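Local coordinates for protein 4-hydroxy-3-methylbut-2-enyl diphosphate reductase (Aquifex aeolicus, PDB 3DNF) that catalyses the last step of the non-mevalonate isoprenoid pathway, reducing (E)-4-hydroxy-3-methylbut-2-enyl diphosphate to isopentenyl and dimethylallyl diphosphate with an iron-sulfur cluster, at residues V176-I179 against A180-K184; R199-S202 against V203-L206; P44-V47 against N48-K51. One frame throughout, in Å; residues are numbered along the deposited sequence.

Overall arrangement
From the N terminus the order is contact 3, contact 1, contact 2. None nests within or crosses another. Each is local and closes no long loop; contacts 2 and 3 each lie within one helix, and contact 1 runs from a helix into the turn after it. Contact 3 lies on helix 44-53, which connects the parallel strands 34-36 and 55-57. Contact 1 lies in the C-terminal part of helix 169-182 and runs on toward strand 185-189 of a second parallel sheet, at the subunit interface. Contact 2 follows on helix 195-206, which leads to strand 212-216 of the third sheet. The centres of contacts 1 and 3 are about 45 Å apart. Contact 2 comes nearest the iron-sulfur cluster.

Contact 1: V176-I179 against A180-K184; sequences VGEI and ALWVK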
# COMPACT_ATOMS: atom_id res chain seq x y z
N VAL B 176 2.96 1.55 2.48
CA VAL B 176 2.28 0.36 1.96
C VAL B 176 2.20 0.39 0.42
O VAL B 176 2.55 -0.58 -0.25
CB VAL B 176 0.88 0.19 2.59
CG1 VAL B 176 0.03 -0.85 1.80
CG2 VAL B 176 0.99 -0.17 4.10
N GLY B 177 1.76 1.50 -0.15
CA GLY B 177 1.59 1.64 -1.58
C GLY B 177 2.92 1.52 -2.29
O GLY B 177 3.04 0.82 -3.28
N GLU B 178 3.94 2.17 -1.73
CA GLU B 178 5.25 2.16 -2.34
C GLU B 178 5.87 0.77 -2.35
O GLU B 178 6.30 0.27 -3.40
CB GLU B 178 6.17 3.20 -1.67
CG GLU B 178 7.50 3.42 -2.43
CD GLU B 178 7.35 3.95 -3.87
OE1 GLU B 178 6.37 4.67 -4.18
OE2 GLU B 178 8.23 3.64 -4.69
N ILE B 179 5.92 0.12 -1.19
CA ILE B 179 6.47 -1.25 -1.13
C ILE B 179 5.75 -2.20 -2.11
O ILE B 179 6.40 -2.98 -2.81
CB ILE B 179 6.52 -1.79 0.32
CG1 ILE B 179 7.54 -0.99 1.14
CG2 ILE B 179 6.88 -3.30 0.39
CD1 ILE B 179 7.53 -1.33 2.61
N ALA B 180 4.42 -2.09 -2.19
CA ALA B 180 3.60 -2.92 -3.09
C ALA B 180 4.01 -2.81 -4.58
O ALA B 180 3.84 -3.74 -5.37
CB ALA B 180 2.15 -2.58 -2.93
N LEU B 181 4.52 -1.63 -4.95
CA LEU B 181 4.95 -1.42 -6.35
C LEU B 181 6.24 -2.14 -6.66
O LEU B 181 6.53 -2.44 -7.81
CB LEU B 181 5.12 0.08 -6.62
CG LEU B 181 3.83 0.91 -6.64
CD1 LEU B 181 4.15 2.33 -7.15
CD2 LEU B 181 2.77 0.26 -7.51
N TRP B 182 7.04 -2.38 -5.62
CA TRP B 182 8.40 -2.91 -5.80
C TRP B 182 8.57 -4.39 -5.48
O TRP B 182 9.52 -5.03 -5.97
CB TRP B 182 9.39 -2.08 -4.99
CG TRP B 182 9.62 -0.73 -5.56
CD1 TRP B 182 8.97 0.43 -5.24
CD2 TRP B 182 10.58 -0.38 -6.56
NE1 TRP B 182 9.47 1.47 -5.98
CE2 TRP B 182 10.46 1.00 -6.81
CE3 TRP B 182 11.54 -1.12 -7.28
CZ2 TRP B 182 11.26 1.67 -7.73
CZ3 TRP B 182 12.33 -0.46 -8.22
CH2 TRP B 182 12.19 0.93 -8.44
N VAL B 183 7.69 -4.96 -4.66
CA VAL B 183 7.86 -6.36 -4.28
C VAL B 183 6.69 -7.24 -4.73
O VAL B 183 5.57 -6.76 -4.92
CB VAL B 183 8.22 -6.60 -2.77
CG1 VAL B 183 9.31 -5.61 -2.22
CG2 VAL B 183 7.00 -6.59 -1.92
N LYS B 184 6.94 -8.54 -4.84
CA LYS B 184 5.96 -9.42 -5.48
C LYS B 184 4.68 -9.57 -4.67
O LYS B 184 3.61 -9.64 -5.25
CB LYS B 184 6.53 -10.81 -5.70
CG LYS B 184 5.56 -11.80 -6.34
CD LYS B 184 6.12 -13.23 -6.26
CE LYS B 184 5.36 -14.18 -7.17
NZ LYS B 184 6.31 -15.10 -7.90
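Glu178 and Trp182 are brought together by their first torsions. Glu178 CG stands anti to the backbone N (chi1 -170°) and its chain then bends. Trp182 CG stands anti to its carbonyl carbon. The two side chains run side by side, with carboxylate and ring planes 47° apart. Trp182 NE1 donates to Glu178 OE2 at 2.8 Å. The acceptor lies near the ring plane, at the indole edge, and is met on its anti side, tilted out of the carboxylate plane. The bond is bent, with an N-H...O angle of 140°. Glu178 O also lies in the plane of the indole, 3.2 Å from Trp182 CD1. The other carboxylate oxygen, OE1, forms a salt bridge with Lys173 of the second subunit, so both oxygens are engaged.

This is the C-terminal part of helix 169-182 in the beta-alpha-beta unit with strands 158-163 and 185-189. Ile179 O accepts two backbone bonds, from Trp182 N and Val183 N. Ala180 N bonds to Val176 O at 3.1 Å. On the buried side Ile179 CG2 meets Val183 CG2 at 4.0 Å. Both side chains pack on Val159 and Leu154. Val176 packs against Val176 of the second subunit.

Contact 2: R199-S202 against V203-L206; sequences RQES and VKKL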
# COMPACT_ATOMS: atom_id res chain seq x y z
N ARG B 199 -10.91 10.74 19.16
CA ARG B 199 -10.75 11.96 19.95
C ARG B 199 -10.88 13.23 19.08
O ARG B 199 -11.61 14.16 19.44
CB ARG B 199 -9.42 11.93 20.71
CG ARG B 199 -9.40 12.75 21.97
CD ARG B 199 -8.02 12.77 22.62
NE ARG B 199 -7.68 11.56 23.38
CZ ARG B 199 -6.75 10.69 23.00
NH1 ARG B 199 -6.08 10.88 21.88
NH2 ARG B 199 -6.48 9.60 23.73
N GLN B 200 -10.22 13.23 17.93
CA GLN B 200 -10.28 14.36 17.00
C GLN B 200 -11.66 14.57 16.35
O GLN B 200 -12.13 15.70 16.25
CB GLN B 200 -9.18 14.24 15.93
CG GLN B 200 -7.77 14.37 16.49
CD GLN B 200 -6.67 14.09 15.49
OE1 GLN B 200 -6.92 13.67 14.36
NE2 GLN B 200 -5.43 14.33 15.90
N GLU B 201 -12.29 13.48 15.92
CA GLU B 201 -13.61 13.57 15.27
C GLU B 201 -14.73 13.98 16.23
O GLU B 201 -15.70 14.63 15.83
CB GLU B 201 -13.98 12.24 14.58
CG GLU B 201 -13.00 11.78 13.49
CD GLU B 201 -12.67 12.85 12.45
OE1 GLU B 201 -13.57 13.62 12.04
OE2 GLU B 201 -11.50 12.92 12.03
N SER B 202 -14.58 13.58 17.49
CA SER B 202 -15.49 14.00 18.55
C SER B 202 -15.40 15.50 18.81
O SER B 202 -16.42 16.14 19.08
CB SER B 202 -15.21 13.20 19.82
OG SER B 202 -16.10 13.57 20.87
N VAL B 203 -14.19 16.06 18.72
CA VAL B 203 -13.97 17.51 18.79
C VAL B 203 -14.54 18.21 17.55
O VAL B 203 -15.18 19.25 17.66
CB VAL B 203 -12.48 17.84 18.99
CG1 VAL B 203 -12.17 19.29 18.63
CG2 VAL B 203 -12.08 17.55 20.42
N LYS B 204 -14.32 17.60 16.38
CA LYS B 204 -14.89 18.10 15.12
C LYS B 204 -16.41 18.27 15.19
O LYS B 204 -16.94 19.28 14.73
CB LYS B 204 -14.54 17.19 13.94
CG LYS B 204 -13.15 17.38 13.37
CD LYS B 204 -13.16 17.31 11.85
CE LYS B 204 -11.75 17.28 11.26
NZ LYS B 204 -11.04 16.01 11.55
N LYS B 205 -17.09 17.28 15.76
CA LYS B 205 -18.55 17.31 15.87
C LYS B 205 -19.03 18.28 16.95
O LYS B 205 -20.05 18.95 16.77
CB LYS B 205 -19.11 15.91 16.12
CG LYS B 205 -18.98 14.94 14.94
CD LYS B 205 -19.81 13.66 15.13
CE LYS B 205 -19.43 12.86 16.40
NZ LYS B 205 -18.14 12.11 16.33
N LEU B 206 -18.29 18.37 18.05
CA LEU B 206 -18.71 19.22 19.16
C LEU B 206 -18.42 20.71 18.92
O LEU B 206 -19.25 21.57 19.26
CB LEU B 206 -18.13 18.74 20.49
CG LEU B 206 -18.75 19.31 21.78
CD1 LEU B 206 -20.27 19.11 21.83
CD2 LEU B 206 -18.09 18.75 23.04
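Glu201 and Lys204 form a salt bridge one turn apart. Lys204 NZ lies 3.2 Å from Glu201 OE2, and the hydrogen bond within the pair is weak. The side chains run alongside each other. Lys204 CG is anti to its carbonyl carbon (chi1 -80°), and further bends bring the ammonium back to the carboxylate. With an alanine here the Glu201 carboxylate is likely to lose this countercharge and turn more freely. Lys205 bends at chi3 and chi4, which brings its NZ to 3.5 Å from Glu201 O.

Backbone bonds hold the helix. Lys204 N bonds to Gln200 O, Lys205 N to Glu201 O, and Leu206 N to Ser202 O. Val203 N to Arg199 O is longer, at 3.3 Å.

Two polar side chains are tied outside the helix. Ser202 OG bonds to Glu8 O, and Arg199 NH2 bonds to Gly11 O. The Arg199 side chain also touches Cys13, inferred to be a cluster ligand, and is about 5 Å from the bound three-iron, four-sulfur cluster.

Apolar contacts join helix 195-206 to its neighbours. Val203 packs on Leu227 and Ile230 of helix 222-234, and Leu206 rests on Ala7, just after strand 3-6.

Contact 3: P44-V47 against N48-K51; sequences PQEV and NRLK
The Arg49 guanidinium presents an edge to the Glu46 carboxylate. Glu46 CD lies in the guanidinium plane, opposite NE and NH2. Both carboxylate oxygens are gripped. Arg49 NE donates to Glu46 OE1 at 2.7 Å, almost straight at 175°. Arg49 NH2 donates to Glu46 OE2 at 2.9 Å. This is a side-on, bidentate salt bridge, one nitrogen to each oxygen. It is not coplanar, however. The two flat groups are turned 43° against each other, and both nitrogens meet the oxygens from above the carboxylate plane. Glu46 CG is anti to the backbone N (chi1 178°), and a bend at chi2 carries the carboxylate along the helix to Arg49. Arg49 runs extended to CD and then bends at chi3, which turns the NE side of its guanidinium to the acid.

Backbone bonds from residue i+4 to residue i run through this helix. Asn48 N bonds to Pro44 O, Arg49 N to Gln45 O, Leu50 N to Glu46 O and Lys51 N to Val47 O. A water donates to Gln45 O at 2.8 Å and accepts from Asn48 ND2 at 3.2 Å. It thereby links a backbone carbonyl to a side chain three residues on.

Helix 44-53 is the crossover of a beta-alpha-beta unit between strands 34-36 and 55-57. Leu50 packs on Val55 and Val47 on Pro57. Asn43 OD1 accepts from Glu46 N at the start of the helix.

The salt bridge does not stand alone. Glu46 OE1 also accepts from Trp269 NE1, and Arg49 NH2 also pairs with Glu24. Glu46 is buried, so the arginine and the indole N-H together are likely to stabilise its negative charge. The chain of partners Trp269, Glu46, Arg49 and Glu24 ties this helix to helices 268-281 and 14-26 by charge and hydrogen bonding.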
# COMPACT_ATOMS: atom_id res chain seq x y z
N PRO B 44 3.17 15.08 34.76
CA PRO B 44 3.70 15.20 36.12
C PRO B 44 2.64 15.15 37.21
O PRO B 44 2.90 14.55 38.26
CB PRO B 44 4.39 16.58 36.09
CG PRO B 44 4.81 16.73 34.68
CD PRO B 44 3.66 16.18 33.89
N GLN B 45 1.47 15.77 37.00
CA GLN B 45 0.43 15.78 38.04
C GLN B 45 -0.17 14.38 38.23
O GLN B 45 -0.43 13.95 39.35
CB GLN B 45 -0.69 16.75 37.66
CG GLN B 45 -0.38 18.22 37.86
CD GLN B 45 -1.64 19.05 37.79
OE1 GLN B 45 -2.18 19.47 38.81
NE2 GLN B 45 -2.14 19.26 36.57
N GLU B 46 -0.37 13.67 37.13
CA GLU B 46 -0.89 12.30 37.24
C GLU B 46 0.13 11.35 37.91
O GLU B 46 -0.23 10.54 38.79
CB GLU B 46 -1.36 11.78 35.88
CG GLU B 46 -1.89 10.30 35.88
CD GLU B 46 -3.24 10.13 36.59
OE1 GLU B 46 -3.63 10.99 37.39
OE2 GLU B 46 -3.90 9.10 36.33
N VAL B 47 1.39 11.42 37.48
CA VAL B 47 2.45 10.65 38.15
C VAL B 47 2.52 11.00 39.64
O VAL B 47 2.63 10.10 40.49
CB VAL B 47 3.81 10.87 37.41
CG1 VAL B 47 4.99 10.24 38.16
CG2 VAL B 47 3.69 10.34 36.04
N ASN B 48 2.37 12.29 39.97
CA ASN B 48 2.35 12.70 41.38
C ASN B 48 1.16 12.10 42.14
O ASN B 48 1.31 11.66 43.29
CB ASN B 48 2.29 14.22 41.52
CG ASN B 48 2.36 14.65 42.94
OD1 ASN B 48 3.42 14.62 43.55
ND2 ASN B 48 1.22 15.10 43.50
N ARG B 49 -0.02 12.10 41.50
CA ARG B 49 -1.23 11.56 42.14
C ARG B 49 -0.98 10.09 42.49
O ARG B 49 -1.23 9.65 43.61
CB ARG B 49 -2.44 11.62 41.20
CG ARG B 49 -3.73 11.08 41.83
CD ARG B 49 -4.88 11.04 40.81
NE ARG B 49 -4.65 10.04 39.76
CZ ARG B 49 -4.83 8.72 39.92
NH1 ARG B 49 -5.31 8.26 41.08
NH2 ARG B 49 -4.57 7.90 38.92
N LEU B 50 -0.41 9.36 41.53
CA LEU B 50 -0.19 7.94 41.74
C LEU B 50 0.91 7.75 42.79
O LEU B 50 0.82 6.85 43.61
CB LEU B 50 0.23 7.27 40.43
CG LEU B 50 -0.92 6.95 39.46
CD1 LEU B 50 -0.32 6.70 38.05
CD2 LEU B 50 -1.74 5.71 39.99
N LYS B 51 1.95 8.58 42.75
CA LYS B 51 3.02 8.51 43.76
C LYS B 51 2.42 8.66 45.19
O LYS B 51 2.75 7.90 46.12
CB LYS B 51 4.10 9.56 43.48
CG LYS B 51 5.30 9.44 44.41
CD LYS B 51 6.44 10.35 43.94
CE LYS B 51 7.73 10.15 44.78
NZ LYS B 51 7.53 10.37 46.26
O HOH W 1 -1.26 15.50 41.48